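PDB 4RPC: putative alpha/beta hydrolase from Desulfitobacterium hafniense, which is a putative hydrolase of the alpha/beta-hydrolase fold, probably acting through a serine nucleophile, its substrate unknown. Local coordinates for residues 204-209 and 230-235; 90-95 and 111-116; 211-216 and 239-244; 199-204 and 225-230. All coordinates share one frame; numbering follows the deposited sequence.

Contacts 1 and 2 are both parallel strand pairings in one sheet, 204-209 with 230-235 at its edge and 90-95 with 111-116 nearer its middle; they meet because strands 112-119 and 204-210 are neighbours. Contact 2 is buried, while contact 1 is partly buried and is bridged by waters at two places. Contact 4 shares R204 and P230 with contact 1 and joins the loop before strand 204-210 to the end of helix 220-226; several of its residues are exposed, and charge is prominent there. Contact 3 joins loops following strands 204-210 and 232-236, where a histidine-carboxylate bond of a probable catalytic site replaces strand pairing. Its centre lies about 24 Å from that of contact 4.

Contact 1 of 4, residues 204-209 and 230-235; sequences RVSVLI and PLDIYE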
loop_
_atom_site.group_PDB
_atom_site.type_symbol
_atom_site.label_atom_id
_atom_site.label_comp_id
_atom_site.label_asym_id
_atom_site.label_seq_id
_atom_site.Cartn_x
_atom_site.Cartn_y
_atom_site.Cartn_z
ATOM N N ARG A 204 9.451 -1.752 13.707
ATOM C CA ARG A 204 9.588 -3.139 13.329
ATOM C C ARG A 204 8.885 -3.303 11.992
ATOM O O ARG A 204 7.764 -2.866 11.830
ATOM C CB ARG A 204 8.883 -4.034 14.306
ATOM C CG ARG A 204 8.968 -5.491 13.886
ATOM C CD ARG A 204 8.611 -6.390 15.069
ATOM N NE ARG A 204 7.244 -6.091 15.496
ATOM C CZ ARG A 204 6.631 -6.635 16.547
ATOM N NH1 ARG A 204 7.243 -7.547 17.314
ATOM N NH2 ARG A 204 5.389 -6.251 16.817
ATOM N N VAL A 205 9.525 -3.959 11.050
ATOM C CA VAL A 205 8.991 -4.159 9.730
ATOM C C VAL A 205 8.515 -5.614 9.556
ATOM O O VAL A 205 9.297 -6.595 9.690
ATOM C CB VAL A 205 10.079 -3.862 8.686
ATOM C CG1 VAL A 205 9.594 -4.235 7.290
ATOM C CG2 VAL A 205 10.457 -2.384 8.704
ATOM N N SER A 206 7.250 -5.754 9.198
ATOM C CA SER A 206 6.731 -7.026 8.783
ATOM C C SER A 206 6.344 -6.913 7.294
ATOM O O SER A 206 5.623 -5.975 6.883
ATOM C CB SER A 206 5.531 -7.357 9.645
ATOM O OG SER A 206 5.840 -7.092 11.029
ATOM N N VAL A 207 6.802 -7.878 6.501
ATOM C CA VAL A 207 6.493 -7.983 5.082
ATOM C C VAL A 207 5.523 -9.143 4.771
ATOM O O VAL A 207 5.809 -10.333 5.084
ATOM C CB VAL A 207 7.791 -8.252 4.322
ATOM C CG1 VAL A 207 7.637 -7.941 2.825
ATOM C CG2 VAL A 207 8.914 -7.424 4.903
ATOM N N LEU A 208 4.393 -8.818 4.152
ATOM C CA LEU A 208 3.482 -9.829 3.646
ATOM C C LEU A 208 3.833 -10.106 2.171
ATOM O O LEU A 208 3.967 -9.192 1.345
ATOM C CB LEU A 208 2.028 -9.430 3.805
ATOM C CG LEU A 208 1.640 -8.565 4.990
ATOM C CD1 LEU A 208 0.217 -8.854 5.428
ATOM C CD2 LEU A 208 2.552 -8.574 6.187
ATOM N N ILE A 209 4.008 -11.386 1.874
ATOM C CA ILE A 209 4.403 -11.862 0.561
ATOM C C ILE A 209 3.428 -12.972 0.121
ATOM O O ILE A 209 3.193 -13.911 0.862
ATOM C CB ILE A 209 5.842 -12.451 0.614
ATOM C CG1 ILE A 209 6.870 -11.387 1.055
ATOM C CG2 ILE A 209 6.212 -13.048 -0.744
ATOM C CD1 ILE A 209 8.258 -11.912 1.337
ATOM N N PRO A 230 15.294 -6.784 13.396
ATOM C CA PRO A 230 15.113 -7.825 12.376
ATOM C C PRO A 230 13.702 -7.798 11.763
ATOM O O PRO A 230 12.752 -7.369 12.425
ATOM C CB PRO A 230 15.366 -9.140 13.151
ATOM C CG PRO A 230 16.240 -8.760 14.319
ATOM C CD PRO A 230 15.785 -7.351 14.687
ATOM N N LEU A 231 13.604 -8.266 10.523
ATOM C CA LEU A 231 12.369 -8.351 9.795
ATOM C C LEU A 231 11.569 -9.551 10.196
ATOM O O LEU A 231 12.147 -10.624 10.375
ATOM C CB LEU A 231 12.624 -8.566 8.302
ATOM C CG LEU A 231 13.361 -7.489 7.531
ATOM C CD1 LEU A 231 13.323 -7.784 6.035
ATOM C CD2 LEU A 231 12.769 -6.127 7.864
ATOM N N ASP A 232 10.248 -9.399 10.208
ATOM C CA ASP A 232 9.333 -10.528 10.255
ATOM C C ASP A 232 8.673 -10.703 8.889
ATOM O O ASP A 232 8.098 -9.752 8.320
ATOM C CB ASP A 232 8.263 -10.299 11.340
ATOM C CG ASP A 232 8.879 -10.158 12.758
ATOM O OD1 ASP A 232 9.786 -10.932 13.121
ATOM O OD2 ASP A 232 8.477 -9.248 13.513
ATOM N N ILE A 233 8.754 -11.915 8.352
ATOM C CA ILE A 233 8.156 -12.236 7.045
ATOM C C ILE A 233 6.947 -13.134 7.187
ATOM O O ILE A 233 7.013 -14.174 7.814
ATOM C CB ILE A 233 9.104 -13.019 6.089
ATOM C CG1 ILE A 233 10.309 -12.180 5.616
ATOM C CG2 ILE A 233 8.303 -13.506 4.866
ATOM C CD1 ILE A 233 11.309 -11.866 6.691
ATOM N N TYR A 234 5.874 -12.759 6.505
ATOM C CA TYR A 234 4.632 -13.524 6.511
ATOM C C TYR A 234 4.339 -13.966 5.080
ATOM O O TYR A 234 4.085 -13.138 4.236
ATOM C CB TYR A 234 3.515 -12.675 7.102
ATOM C CG TYR A 234 3.801 -12.301 8.533
ATOM C CD1 TYR A 234 3.512 -13.202 9.573
ATOM C CD2 TYR A 234 4.406 -11.076 8.873
ATOM C CE1 TYR A 234 3.753 -12.865 10.886
ATOM C CE2 TYR A 234 4.658 -10.757 10.179
ATOM C CZ TYR A 234 4.327 -11.664 11.171
ATOM O OH TYR A 234 4.572 -11.362 12.467
ATOM N N GLU A 235 4.396 -15.282 4.840
ATOM C CA GLU A 235 4.258 -15.883 3.521
ATOM C C GLU A 235 2.805 -16.361 3.403
ATOM O O GLU A 235 2.307 -16.968 4.321
ATOM C CB GLU A 235 5.219 -17.070 3.390
ATOM C CG GLU A 235 6.518 -16.950 4.203
ATOM C CD GLU A 235 7.792 -17.471 3.504
ATOM O OE1 GLU A 235 7.888 -18.689 3.160
ATOM O OE2 GLU A 235 8.712 -16.634 3.318
HETATM O O HOH W 1 12.127 -4.812 11.703
HETATM O O HOH W 2 5.751 -9.035 13.103
#
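One edge of the alpha/beta-hydrolase sheet is a parallel pairing of S206-I209 with D232-E235, and helix 220-226 makes the crossover of this beta-alpha-beta unit. D232 N donates to V205 O and V207 N to D232 O, then Y234 N to V207 O (2.8 Å) and I209 N to Y234 O. Before the pairing begins, a water takes over, accepting from V205 N and donating to P230 O. There V205 and L231 lie side by side, V205 CB 3.6 Å from L231 CD2. Further along, I209 CD1 meets I233 CG2 at 3.9 Å. On the opposite face, Y234 CG stands anti to its carbonyl carbon (chi1 -62°), and the ring turns its edge to S206. Its edge atom CE2 touches S206 CB at 3.6 Å, and its CD2 meets L208 CD2 obliquely at 4.1 Å. L255 of helix 249-259 packs on L208 and Y234. R204 NE and D232 OD2 form a long salt bridge of 3.9 Å in which no N-H points at the oxygen; R204 NH2 instead hydrogen-bonds N115 OD1. Beside them one water donates to S206 OG and D232 OD2 and hydrogen-bonds Y234 OH at 2.7 Å.

Contact 2 of 4, residues 90-95 and 111-116; sequences QAIYGV and IKVMNL
N115 holds Q90 and I92 through two different groups. Its side-chain ND2 donates to Q90 O at 3.0 Å, with the oxygen only 4° out of the amide plane, while its backbone O accepts from I92 N at 3.0 Å. CG lies anti to the carbonyl carbon (chi1 -69°), on the backbone-N side, and from there ND2 meets Q90 O; the other end of the amide, OD1, accepts from R204 NH2 in the next strand. Bonded at both ends, the amide is held from turning over. An alanine here would probably leave Q90 O without its side-chain donor and R204 NH2 without its acceptor. N115 O also receives a CA-H...O contact from A91 CA at 3.3 Å. Next to it, CB of selenomethionine M114 rests 3.6 Å from Q90 O. Packing follows on the face of I92 and L116: I92 CD1 touches V113 CG2 at 4.0 Å, the two side chains crossing at about a right angle, and L116 CD2 at 4.1 Å. A102 of helix 97-108 packs on both I92 and L116. Strand 88-95, helix 97-108 and strand 112-119 form a beta-alpha-beta crossover of the alpha/beta-hydrolase core, and the first strand carries G94, part of what is probably the nucleophile elbow.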
loop_
_atom_site.group_PDB
_atom_site.type_symbol
_atom_site.label_atom_id
_atom_site.label_comp_id
_atom_site.label_asym_id
_atom_site.label_seq_id
_atom_site.Cartn_x
_atom_site.Cartn_y
_atom_site.Cartn_z
ATOM N N GLN A 90 0.476 2.865 15.875
ATOM C CA GLN A 90 0.962 1.567 16.328
ATOM C C GLN A 90 1.317 0.742 15.141
ATOM O O GLN A 90 2.252 -0.055 15.215
ATOM C CB GLN A 90 -0.059 0.812 17.176
ATOM C CG GLN A 90 -0.397 1.386 18.542
ATOM C CD GLN A 90 0.797 1.672 19.369
ATOM O OE1 GLN A 90 1.677 0.830 19.546
ATOM N NE2 GLN A 90 0.871 2.896 19.853
ATOM N N ALA A 91 0.574 0.928 14.029
ATOM C CA ALA A 91 0.856 0.210 12.771
ATOM C C ALA A 91 0.360 0.955 11.529
ATOM O O ALA A 91 -0.742 1.476 11.525
ATOM C CB ALA A 91 0.193 -1.157 12.804
ATOM N N ILE A 92 1.153 0.915 10.476
ATOM C CA ILE A 92 0.734 1.250 9.138
ATOM C C ILE A 92 0.744 -0.004 8.257
ATOM O O ILE A 92 1.775 -0.707 8.170
ATOM C CB ILE A 92 1.669 2.277 8.498
ATOM C CG1 ILE A 92 1.983 3.415 9.478
ATOM C CG2 ILE A 92 1.014 2.879 7.265
ATOM C CD1 ILE A 92 2.852 4.456 8.812
ATOM N N TYR A 93 -0.407 -0.319 7.669
ATOM C CA TYR A 93 -0.476 -1.313 6.653
ATOM C C TYR A 93 -0.534 -0.544 5.346
ATOM O O TYR A 93 -1.282 0.413 5.213
ATOM C CB TYR A 93 -1.685 -2.232 6.840
ATOM C CG TYR A 93 -1.917 -3.100 5.645
ATOM C CD1 TYR A 93 -1.312 -4.328 5.517
ATOM C CD2 TYR A 93 -2.696 -2.637 4.582
ATOM C CE1 TYR A 93 -1.511 -5.108 4.398
ATOM C CE2 TYR A 93 -2.894 -3.412 3.467
ATOM C CZ TYR A 93 -2.287 -4.647 3.376
ATOM O OH TYR A 93 -2.537 -5.391 2.243
ATOM N N GLY A 94 0.309 -0.899 4.403
ATOM C CA GLY A 94 0.236 -0.279 3.123
ATOM C C GLY A 94 0.353 -1.304 2.055
ATOM O O GLY A 94 1.192 -2.219 2.136
ATOM N N VAL A 95 -0.520 -1.186 1.063
ATOM C CA VAL A 95 -0.503 -2.121 -0.034
ATOM C C VAL A 95 -0.007 -1.398 -1.254
ATOM O O VAL A 95 -0.488 -0.319 -1.594
ATOM C CB VAL A 95 -1.880 -2.803 -0.278
ATOM C CG1 VAL A 95 -2.946 -1.787 -0.633
ATOM C CG2 VAL A 95 -1.760 -3.850 -1.400
ATOM N N ILE A 111 6.107 11.930 12.678
ATOM C CA ILE A 111 5.269 11.033 13.436
ATOM C C ILE A 111 5.932 9.671 13.678
ATOM O O ILE A 111 6.514 9.088 12.763
ATOM C CB ILE A 111 3.972 10.871 12.659
ATOM C CG1 ILE A 111 3.190 12.166 12.853
ATOM C CG2 ILE A 111 3.212 9.630 13.104
ATOM C CD1 ILE A 111 1.960 12.220 12.023
ATOM N N LYS A 112 5.850 9.201 14.920
ATOM C CA LYS A 112 6.489 7.963 15.328
ATOM C C LYS A 112 5.678 6.744 14.913
ATOM O O LYS A 112 4.461 6.678 15.138
ATOM C CB LYS A 112 6.721 7.926 16.843
ATOM C CG LYS A 112 6.907 6.515 17.435
ATOM C CD LYS A 112 7.873 6.477 18.619
ATOM C CE LYS A 112 7.515 7.445 19.736
ATOM N NZ LYS A 112 8.713 7.710 20.596
ATOM N N VAL A 113 6.377 5.776 14.340
ATOM C CA VAL A 113 5.756 4.597 13.771
ATOM C C VAL A 113 6.324 3.322 14.437
ATOM O O VAL A 113 7.550 3.062 14.357
ATOM C CB VAL A 113 6.035 4.537 12.271
ATOM C CG1 VAL A 113 5.430 3.274 11.671
ATOM C CG2 VAL A 113 5.466 5.776 11.558
HETATM N N MSE A 114 5.469 2.522 15.047
HETATM C CA MSE A 114 5.984 1.348 15.783
HETATM C C MSE A 114 6.123 0.171 14.875
HETATM O O MSE A 114 7.052 -0.577 15.019
HETATM C CB MSE A 114 5.192 0.852 16.991
HETATM C CG MSE A 114 6.072 0.947 18.277
HETATM SE SE MSE A 114 6.427 2.836 18.705
HETATM C CE MSE A 114 4.516 3.126 18.434
ATOM N N ASN A 115 5.199 -0.027 13.945
ATOM C CA ASN A 115 5.208 -1.208 13.105
ATOM C C ASN A 115 4.822 -0.846 11.695
ATOM O O ASN A 115 3.835 -0.105 11.479
ATOM C CB ASN A 115 4.172 -2.235 13.590
ATOM C CG ASN A 115 4.519 -2.880 14.943
ATOM O OD1 ASN A 115 5.183 -3.927 14.990
ATOM N ND2 ASN A 115 3.993 -2.320 16.018
ATOM N N LEU A 116 5.504 -1.431 10.725
ATOM C CA LEU A 116 5.154 -1.257 9.324
ATOM C C LEU A 116 4.756 -2.613 8.861
ATOM O O LEU A 116 5.477 -3.574 9.141
ATOM C CB LEU A 116 6.330 -0.779 8.509
ATOM C CG LEU A 116 6.768 0.639 8.681
ATOM C CD1 LEU A 116 8.024 0.838 7.877
ATOM C CD2 LEU A 116 5.708 1.584 8.219
#

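Contact 3 of 4, residues 211-216 and 239-244; sequences GNEIYG and RGHAEV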
loop_
_atom_site.group_PDB
_atom_site.type_symbol
_atom_site.label_atom_id
_atom_site.label_comp_id
_atom_site.label_asym_id
_atom_site.label_seq_id
_atom_site.Cartn_x
_atom_site.Cartn_y
_atom_site.Cartn_z
ATOM N N GLY A 211 2.899 -16.128 -2.083
ATOM C CA GLY A 211 3.762 -17.157 -2.650
ATOM C C GLY A 211 3.789 -17.275 -4.163
ATOM O O GLY A 211 4.697 -17.832 -4.713
ATOM N N ASN A 212 2.770 -16.815 -4.851
ATOM C CA ASN A 212 2.804 -16.836 -6.320
ATOM C C ASN A 212 3.498 -15.650 -6.946
ATOM O O ASN A 212 3.752 -15.669 -8.153
ATOM C CB ASN A 212 1.391 -16.939 -6.890
ATOM C CG ASN A 212 0.774 -18.282 -6.633
ATOM O OD1 ASN A 212 1.471 -19.221 -6.218
ATOM N ND2 ASN A 212 -0.527 -18.395 -6.890
ATOM N N GLU A 213 3.759 -14.603 -6.150
ATOM C CA GLU A 213 4.554 -13.458 -6.635
ATOM C C GLU A 213 5.958 -13.927 -6.899
ATOM O O GLU A 213 6.736 -14.191 -5.986
ATOM C CB GLU A 213 4.584 -12.283 -5.663
ATOM C CG GLU A 213 3.219 -11.649 -5.414
ATOM C CD GLU A 213 3.292 -10.402 -4.527
ATOM O OE1 GLU A 213 3.269 -10.529 -3.262
ATOM O OE2 GLU A 213 3.364 -9.274 -5.109
ATOM N N ILE A 214 6.284 -14.001 -8.171
ATOM C CA ILE A 214 7.591 -14.489 -8.622
ATOM C C ILE A 214 8.771 -13.762 -7.968
ATOM O O ILE A 214 9.748 -14.379 -7.630
ATOM C CB ILE A 214 7.629 -14.475 -10.161
ATOM C CG1 ILE A 214 6.540 -15.458 -10.663
ATOM C CG2 ILE A 214 9.040 -14.785 -10.698
ATOM C CD1 ILE A 214 6.566 -15.768 -12.150
ATOM N N TYR A 215 8.653 -12.475 -7.713
ATOM C CA TYR A 215 9.757 -11.738 -7.104
ATOM C C TYR A 215 9.325 -11.152 -5.787
ATOM O O TYR A 215 9.857 -10.129 -5.358
ATOM C CB TYR A 215 10.262 -10.641 -8.065
ATOM C CG TYR A 215 10.590 -11.200 -9.426
ATOM C CD1 TYR A 215 11.648 -12.110 -9.588
ATOM C CD2 TYR A 215 9.822 -10.860 -10.552
ATOM C CE1 TYR A 215 11.955 -12.651 -10.837
ATOM C CE2 TYR A 215 10.116 -11.388 -11.802
ATOM C CZ TYR A 215 11.185 -12.281 -11.948
ATOM O OH TYR A 215 11.467 -12.834 -13.191
ATOM N N GLY A 216 8.384 -11.821 -5.112
ATOM C CA GLY A 216 7.843 -11.325 -3.852
ATOM C C GLY A 216 8.892 -10.922 -2.831
ATOM O O GLY A 216 8.672 -9.984 -2.073
ATOM N N ARG A 239 -0.857 -17.323 -3.284
ATOM C CA ARG A 239 -1.462 -15.996 -3.319
ATOM C C ARG A 239 -0.589 -15.051 -4.169
ATOM O O ARG A 239 0.638 -15.100 -4.119
ATOM C CB ARG A 239 -1.708 -15.448 -1.904
ATOM C CG ARG A 239 -2.689 -16.258 -1.029
ATOM C CD ARG A 239 -4.082 -16.247 -1.649
ATOM N NE ARG A 239 -5.054 -16.992 -0.857
ATOM C CZ ARG A 239 -5.349 -18.274 -1.033
ATOM N NH1 ARG A 239 -4.785 -19.001 -2.003
ATOM N NH2 ARG A 239 -6.247 -18.836 -0.247
ATOM N N GLY A 240 -1.253 -14.244 -5.000
ATOM C CA GLY A 240 -0.563 -13.210 -5.765
ATOM C C GLY A 240 -0.658 -11.812 -5.180
ATOM O O GLY A 240 -1.092 -11.602 -4.055
ATOM N N HIS A 241 -0.247 -10.841 -5.973
ATOM C CA HIS A 241 -0.180 -9.451 -5.533
ATOM C C HIS A 241 -1.533 -8.981 -5.056
ATOM O O HIS A 241 -2.507 -9.008 -5.796
ATOM C CB HIS A 241 0.266 -8.578 -6.706
ATOM C CG HIS A 241 0.537 -7.148 -6.356
ATOM N ND1 HIS A 241 1.729 -6.731 -5.821
ATOM C CD2 HIS A 241 -0.208 -6.031 -6.527
ATOM C CE1 HIS A 241 1.720 -5.417 -5.682
ATOM N NE2 HIS A 241 0.552 -4.971 -6.100
ATOM N N ALA A 242 -1.593 -8.596 -3.788
ATOM C CA ALA A 242 -2.834 -8.114 -3.161
ATOM C C ALA A 242 -3.992 -9.128 -3.094
ATOM O O ALA A 242 -5.112 -8.722 -2.828
ATOM C CB ALA A 242 -3.289 -6.834 -3.879
ATOM N N GLU A 243 -3.741 -10.432 -3.336
ATOM C CA GLU A 243 -4.805 -11.466 -3.294
ATOM C C GLU A 243 -5.386 -11.679 -1.852
ATOM O O GLU A 243 -6.628 -11.811 -1.664
ATOM C CB GLU A 243 -4.286 -12.801 -3.852
ATOM C CG GLU A 243 -5.379 -13.832 -4.022
ATOM C CD GLU A 243 -5.019 -15.000 -4.927
ATOM O OE1 GLU A 243 -3.825 -15.146 -5.351
ATOM O OE2 GLU A 243 -5.965 -15.827 -5.192
ATOM N N VAL A 244 -4.513 -11.664 -0.857
ATOM C CA VAL A 244 -4.965 -11.767 0.522
ATOM C C VAL A 244 -5.863 -10.585 0.873
ATOM O O VAL A 244 -6.874 -10.734 1.548
ATOM C CB VAL A 244 -3.786 -11.800 1.519
ATOM C CG1 VAL A 244 -4.322 -11.984 2.936
ATOM C CG2 VAL A 244 -2.846 -12.977 1.243
HETATM O O HOH W 3 -2.898 -16.404 -7.435
HETATM O O HOH W 4 0.748 -8.368 -2.291
#
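G211 and N212 pass close to the carbonyl of R239, and it is N212 that bonds it. N212 N donates to R239 O at 2.8 Å, coming in 37° above the carbonyl plane, and N212 CB rests 3.4 Å from the same oxygen. From the far end of that side chain, ND2 donates to a water that also binds E243 OE1. This carboxylate oxygen uses its anti lone pair to accept from G240 N at 2.7 Å, which fastens the turn leading into helix 243-247. E213 follows. Its CG stands anti to the carbonyl carbon (chi1 -63°) and lies 3.9 Å from G240 C; beyond it the chain is extended, ending at the H241 imidazole. H241 ND1 donates to E213 OE2 at 3.1 Å, the oxygen lying at the ring edge and near its plane. The carboxylate and ring planes stand 69° apart, and the donor meets OE2 from above the carboxylate plane. With S96, whose OG makes a weak hydrogen bond to H241 NE2, the pair has the geometry of a Ser-His-Glu catalytic triad, as in some alpha/beta hydrolases, others having aspartate as the acid, though the roles here are inferred. E213 OE1 accepts from G210 N, steadying the carboxylate. An alanine in place of E213 would probably leave H241 ND1 without its acceptor and the ring freer to turn. E213 also opens a type I turn, closed by G216 N donating to E213 O at 3.0 Å.

Contact 4 of 4, residues 199-204 and 225-230; sequences ARVDAR and EISRHP
E225 and I226, the last residues of helix 220-226, turn their carbonyls to R200 and V201. R200 NH1 comes so near E225 O that the modelled bond is doubtful in detail. I226 O accepts from V201 N at 2.9 Å, the donor 43° above the carbonyl plane, and R200 CA adds a CA-H...O contact to it at 3.2 Å. I226 CG2 meets V201 CG1 obliquely at 3.7 Å, and beyond them V201 packs on A106 and I107 of helix 97-108. S227 leaves the helix. With its OG anti to its own backbone N (chi1 -169°), the hydroxyl donates to A203 O at 3.0 Å; it also accepts from H229 N, and this second bond makes an ST turn. That one oxygen therefore ties the loop 199-204 to the chain leaving the helix. R228 N then donates to V201 O at 3.0 Å, completing a single backbone bridge between V201 and S227. The R228 side chain runs beside D202, pointing the same way, and its NH1 forms a salt bridge to D202 OD1 of 2.6 Å, in the guanidinium plane. R200 CB lies over one face of that guanidinium, whereas R228 CA lies over a face of the R200 guanidinium; the two planes stand 80° apart. H229 turns its ring edge to D202 O. Two like charges thus lie close on the surface, R200 NE 4.4 Å from R228 NE, and the carboxylate of D202 probably offsets part of their repulsion, while the buried hydroxyl of S227 spends both its bonding roles on backbone.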
loop_
_atom_site.group_PDB
_atom_site.type_symbol
_atom_site.label_atom_id
_atom_site.label_comp_id
_atom_site.label_asym_id
_atom_site.label_seq_id
_atom_site.Cartn_x
_atom_site.Cartn_y
_atom_site.Cartn_z
ATOM N N ALA A 199 18.327 5.388 4.469
ATOM C CA ALA A 199 17.422 5.611 5.574
ATOM C C ALA A 199 17.585 4.556 6.669
ATOM O O ALA A 199 18.253 3.546 6.497
ATOM C CB ALA A 199 16.016 5.624 5.065
ATOM N N ARG A 200 17.041 4.860 7.836
ATOM C CA ARG A 200 17.040 3.925 8.973
ATOM C C ARG A 200 15.694 4.116 9.604
ATOM O O ARG A 200 15.283 5.229 9.830
ATOM C CB ARG A 200 18.139 4.229 9.991
ATOM C CG ARG A 200 19.561 3.851 9.546
ATOM C CD ARG A 200 19.779 2.357 9.293
ATOM N NE ARG A 200 20.138 1.668 10.535
ATOM C CZ ARG A 200 20.079 0.352 10.762
ATOM N NH1 ARG A 200 19.658 -0.498 9.840
ATOM N NH2 ARG A 200 20.450 -0.109 11.939
ATOM N N VAL A 201 14.968 3.053 9.841
ATOM C CA VAL A 201 13.753 3.230 10.599
ATOM C C VAL A 201 13.753 2.477 11.939
ATOM O O VAL A 201 14.331 1.401 12.073
ATOM C CB VAL A 201 12.509 2.908 9.743
ATOM C CG1 VAL A 201 12.622 3.585 8.379
ATOM C CG2 VAL A 201 12.313 1.434 9.532
ATOM N N ASP A 202 13.088 3.077 12.910
ATOM C CA ASP A 202 12.896 2.486 14.217
ATOM C C ASP A 202 11.810 1.418 14.206
ATOM O O ASP A 202 11.884 0.482 14.967
ATOM C CB ASP A 202 12.521 3.562 15.212
ATOM C CG ASP A 202 13.698 4.405 15.619
ATOM O OD1 ASP A 202 14.813 4.193 15.056
ATOM O OD2 ASP A 202 13.503 5.266 16.519
ATOM N N ALA A 203 10.848 1.544 13.312
ATOM C CA ALA A 203 9.727 0.627 13.256
ATOM C C ALA A 203 10.151 -0.827 13.060
ATOM O O ALA A 203 11.074 -1.110 12.303
ATOM C CB ALA A 203 8.787 1.031 12.143
ATOM N N ARG A 204 9.451 -1.752 13.707
ATOM C CA ARG A 204 9.588 -3.139 13.329
ATOM C C ARG A 204 8.885 -3.303 11.992
ATOM O O ARG A 204 7.764 -2.866 11.830
ATOM C CB ARG A 204 8.883 -4.034 14.306
ATOM C CG ARG A 204 8.968 -5.491 13.886
ATOM C CD ARG A 204 8.611 -6.390 15.069
ATOM N NE ARG A 204 7.244 -6.091 15.496
ATOM C CZ ARG A 204 6.631 -6.635 16.547
ATOM N NH1 ARG A 204 7.243 -7.547 17.314
ATOM N NH2 ARG A 204 5.389 -6.251 16.817
ATOM N N GLU A 225 18.282 -3.856 5.852
ATOM C CA GLU A 225 19.329 -2.910 6.203
ATOM C C GLU A 225 18.767 -1.561 6.651
ATOM O O GLU A 225 19.433 -0.803 7.337
ATOM C CB GLU A 225 20.314 -2.723 5.060
ATOM C CG GLU A 225 19.828 -1.873 3.896
ATOM C CD GLU A 225 20.796 -1.885 2.716
ATOM O OE1 GLU A 225 21.916 -2.394 2.901
ATOM O OE2 GLU A 225 20.447 -1.390 1.608
ATOM N N ILE A 226 17.530 -1.273 6.306
ATOM C CA ILE A 226 16.878 -0.063 6.768
ATOM C C ILE A 226 16.394 -0.165 8.233
ATOM O O ILE A 226 16.532 0.798 8.998
ATOM C CB ILE A 226 15.739 0.308 5.783
ATOM C CG1 ILE A 226 16.397 0.831 4.530
ATOM C CG2 ILE A 226 14.789 1.387 6.320
ATOM C CD1 ILE A 226 15.407 1.236 3.508
ATOM N N SER A 227 15.805 -1.295 8.613
ATOM C CA SER A 227 15.248 -1.400 9.956
ATOM C C SER A 227 16.420 -1.535 10.941
ATOM O O SER A 227 17.367 -2.180 10.643
ATOM C CB SER A 227 14.258 -2.563 10.115
ATOM O OG SER A 227 13.560 -2.450 11.383
ATOM N N ARG A 228 16.344 -0.852 12.077
ATOM C CA ARG A 228 17.229 -1.135 13.209
ATOM C C ARG A 228 16.844 -2.447 13.939
ATOM O O ARG A 228 17.419 -2.738 14.970
ATOM C CB ARG A 228 17.171 -0.006 14.252
ATOM C CG ARG A 228 17.333 1.412 13.732
ATOM C CD ARG A 228 17.843 2.353 14.827
ATOM N NE ARG A 228 18.687 3.436 14.275
ATOM C CZ ARG A 228 18.265 4.652 13.905
ATOM N NH1 ARG A 228 16.992 5.016 14.013
ATOM N NH2 ARG A 228 19.129 5.520 13.410
ATOM N N HIS A 229 15.834 -3.178 13.468
ATOM C CA HIS A 229 15.405 -4.435 14.075
ATOM C C HIS A 229 15.217 -5.496 13.012
ATOM O O HIS A 229 14.995 -5.165 11.835
ATOM C CB HIS A 229 14.089 -4.223 14.853
ATOM C CG HIS A 229 14.141 -3.072 15.814
ATOM N ND1 HIS A 229 13.326 -1.966 15.707
ATOM C CD2 HIS A 229 14.936 -2.843 16.880
ATOM C CE1 HIS A 229 13.615 -1.105 16.673
ATOM N NE2 HIS A 229 14.581 -1.617 17.401
ATOM N N PRO A 230 15.294 -6.784 13.396
ATOM C CA PRO A 230 15.113 -7.825 12.376
ATOM C C PRO A 230 13.702 -7.798 11.763
ATOM O O PRO A 230 12.752 -7.369 12.425
ATOM C CB PRO A 230 15.366 -9.140 13.151
ATOM C CG PRO A 230 16.240 -8.760 14.319
ATOM C CD PRO A 230 15.785 -7.351 14.687
#